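Local coordinates for START domain-containing protein 10 (Homo sapiens, PDB 6SER), which transfers phosphatidylcholine and phosphatidylethanolamine between membranes, preferring lipids with a palmitoyl or stearoyl chain at sn-1 and an unsaturated one at sn-2, at residues Asp129-Arg134 / Pro153-Arg158. Residues are numbered along the deposited sequence; the frame is centred on the assembly and turned at random.
Sequences DVITLR and PKYPPR
I131 and Y155 make the apolar half of this contact: the terminal methyl CD1 of I131 lies 3.5 Å from CB of Y155 and 3.9 Å from its CG, at the root of the aromatic ring. The methyl comes to the ring obliquely, and the two side chains run nearly perpendicular to each other. I131 holds CG1 beside its backbone N, anti to the carbonyl carbon, and bends again at chi2 (-79°), which brings CD1 out to the loop. Y155 directs its CB at the strand, but the ring then turns off from it; the Y155 side chain also packs on F103 and I105 of strand 99-109, and its ring and that of H152 stand edge-to-face.

Two residues earlier on the strand, D129 supplies the polar half through water 1. The water lies 2.9 Å from OD1 of D129, to which it can donate, and accepts the backbone N-H of R158 (2.8 Å), linking strand to loop. CB of D129 points at the loop, and chi1 of 68° sets the carboxylate beside water 1. Its OD2 stays 4.5 Å from NE of R158, too far for a salt bridge, with the carboxylate and guanidinium planes turned 57° apart. Each charge has a closer partner: OD2 of D129 takes a salt bridge from R163 and a hydrogen bond from the Y116 hydroxyl, while R158 pairs with D160.

The arrangement joins strand 127-139 to the connection between its partners 142-151 (antiparallel) and 161-175 (parallel), in the curved sheet of the START domain, a Bet v 1-like lipid-transfer fold.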
loop_
_atom_site.group_PDB
_atom_site.type_symbol
_atom_site.label_atom_id
_atom_site.label_comp_id
_atom_site.label_asym_id
_atom_site.label_seq_id
_atom_site.Cartn_x
_atom_site.Cartn_y
_atom_site.Cartn_z
ATOM N N ASP A 129 -13.348 3.591 -0.311
ATOM C CA ASP A 129 -12.973 2.322 0.325
ATOM C C ASP A 129 -12.376 1.376 -0.702
ATOM O O ASP A 129 -12.680 1.479 -1.808
ATOM C CB ASP A 129 -14.094 1.729 1.173
ATOM C CG ASP A 129 -15.322 1.220 0.470
ATOM O OD1 ASP A 129 -15.481 1.452 -0.684
ATOM O OD2 ASP A 129 -16.079 0.645 1.114
ATOM N N VAL A 130 -11.566 0.477 -0.229
ATOM C CA VAL A 130 -10.905 -0.559 -1.032
ATOM C C VAL A 130 -10.916 -1.883 -0.304
ATOM O O VAL A 130 -10.861 -1.917 0.863
ATOM C CB VAL A 130 -9.462 -0.193 -1.387
ATOM C CG1 VAL A 130 -9.396 0.846 -2.451
ATOM C CG2 VAL A 130 -8.640 0.215 -0.203
ATOM N N ILE A 131 -11.040 -2.927 -1.083
ATOM C CA ILE A 131 -10.826 -4.293 -0.629
ATOM C C ILE A 131 -9.623 -4.797 -1.402
ATOM O O ILE A 131 -9.649 -4.803 -2.638
ATOM C CB ILE A 131 -12.050 -5.181 -0.911
ATOM C CG1 ILE A 131 -13.329 -4.576 -0.326
ATOM C CG2 ILE A 131 -11.822 -6.594 -0.418
ATOM C CD1 ILE A 131 -13.463 -4.799 1.120
ATOM N N THR A 132 -8.571 -5.219 -0.699
ATOM C CA THR A 132 -7.321 -5.584 -1.355
ATOM C C THR A 132 -6.814 -6.935 -0.871
ATOM O O THR A 132 -7.022 -7.318 0.283
ATOM C CB THR A 132 -6.225 -4.527 -1.117
ATOM O OG1 THR A 132 -6.073 -4.312 0.289
ATOM C CG2 THR A 132 -6.583 -3.206 -1.786
ATOM N N LEU A 133 -6.147 -7.654 -1.769
ATOM C CA LEU A 133 -5.338 -8.802 -1.396
ATOM C C LEU A 133 -3.915 -8.309 -1.173
ATOM O O LEU A 133 -3.309 -7.723 -2.073
ATOM C CB LEU A 133 -5.390 -9.886 -2.470
ATOM C CG LEU A 133 -4.744 -11.250 -2.187
ATOM C CD1 LEU A 133 -5.249 -12.249 -3.198
ATOM C CD2 LEU A 133 -3.218 -11.210 -2.254
ATOM N N ARG A 134 -3.395 -8.527 0.024
ATOM C CA ARG A 134 -2.081 -8.050 0.426
ATOM C C ARG A 134 -1.171 -9.250 0.630
ATOM O O ARG A 134 -1.604 -10.274 1.171
ATOM C CB ARG A 134 -2.179 -7.227 1.731
ATOM C CG ARG A 134 -0.899 -6.531 2.159
ATOM C CD ARG A 134 -1.150 -5.548 3.305
ATOM N NE ARG A 134 -1.289 -6.202 4.612
ATOM C CZ ARG A 134 -2.452 -6.523 5.185
ATOM N NH1 ARG A 134 -2.468 -7.106 6.385
ATOM N NH2 ARG A 134 -3.600 -6.266 4.568
ATOM N N PRO A 153 -17.331 -11.408 -1.435
ATOM C CA PRO A 153 -18.802 -11.393 -1.553
ATOM C C PRO A 153 -19.508 -10.725 -0.388
ATOM O O PRO A 153 -20.614 -10.211 -0.564
ATOM C CB PRO A 153 -19.162 -12.884 -1.642
ATOM C CG PRO A 153 -17.899 -13.579 -2.005
ATOM C CD PRO A 153 -16.793 -12.777 -1.406
ATOM N N LYS A 154 -18.908 -10.690 0.791
ATOM C CA LYS A 154 -19.541 -10.029 1.922
ATOM C C LYS A 154 -19.189 -8.551 2.022
ATOM O O LYS A 154 -19.626 -7.883 2.962
ATOM C CB LYS A 154 -19.156 -10.747 3.217
ATOM C CG LYS A 154 -19.398 -12.249 3.162
ATOM C CD LYS A 154 -19.155 -12.901 4.520
ATOM C CE LYS A 154 -17.862 -13.760 4.530
ATOM N NZ LYS A 154 -17.866 -14.761 3.442
ATOM N N TYR A 155 -18.409 -8.014 1.089
ATOM C CA TYR A 155 -18.036 -6.601 1.113
ATOM C C TYR A 155 -18.362 -5.969 -0.233
ATOM O O TYR A 155 -17.462 -5.542 -0.966
ATOM C CB TYR A 155 -16.560 -6.434 1.481
ATOM C CG TYR A 155 -16.291 -6.853 2.905
ATOM C CD1 TYR A 155 -16.216 -5.917 3.928
ATOM C CD2 TYR A 155 -16.156 -8.194 3.236
ATOM C CE1 TYR A 155 -16.000 -6.306 5.232
ATOM C CE2 TYR A 155 -15.943 -8.590 4.535
ATOM C CZ TYR A 155 -15.860 -7.651 5.527
ATOM O OH TYR A 155 -15.643 -8.080 6.822
ATOM N N PRO A 156 -19.646 -5.872 -0.581
ATOM C CA PRO A 156 -20.025 -5.186 -1.819
ATOM C C PRO A 156 -19.871 -3.686 -1.654
ATOM O O PRO A 156 -19.710 -3.195 -0.526
ATOM C CB PRO A 156 -21.498 -5.587 -2.002
ATOM C CG PRO A 156 -21.993 -5.724 -0.603
ATOM C CD PRO A 156 -20.833 -6.262 0.207
ATOM N N PRO A 157 -19.911 -2.920 -2.742
ATOM C CA PRO A 157 -19.851 -1.461 -2.605
ATOM C C PRO A 157 -20.949 -0.939 -1.688
ATOM O O PRO A 157 -22.049 -1.491 -1.614
ATOM C CB PRO A 157 -20.050 -0.957 -4.043
ATOM C CG PRO A 157 -19.631 -2.107 -4.916
ATOM C CD PRO A 157 -20.026 -3.341 -4.152
ATOM N N ARG A 158 -20.645 0.148 -1.001
ATOM C CA ARG A 158 -21.605 0.837 -0.154
ATOM C C ARG A 158 -22.068 2.108 -0.839
ATOM O O ARG A 158 -21.255 2.841 -1.407
ATOM C CB ARG A 158 -20.984 1.187 1.193
ATOM C CG ARG A 158 -20.949 0.028 2.145
ATOM C CD ARG A 158 -19.721 0.107 3.015
ATOM N NE ARG A 158 -19.672 1.356 3.763
ATOM C CZ ARG A 158 -20.329 1.580 4.894
ATOM N NH1 ARG A 158 -21.091 0.626 5.413
ATOM N NH2 ARG A 158 -20.224 2.755 5.506
HETATM O O HOH W 1 -18.212 1.334 -1.523
#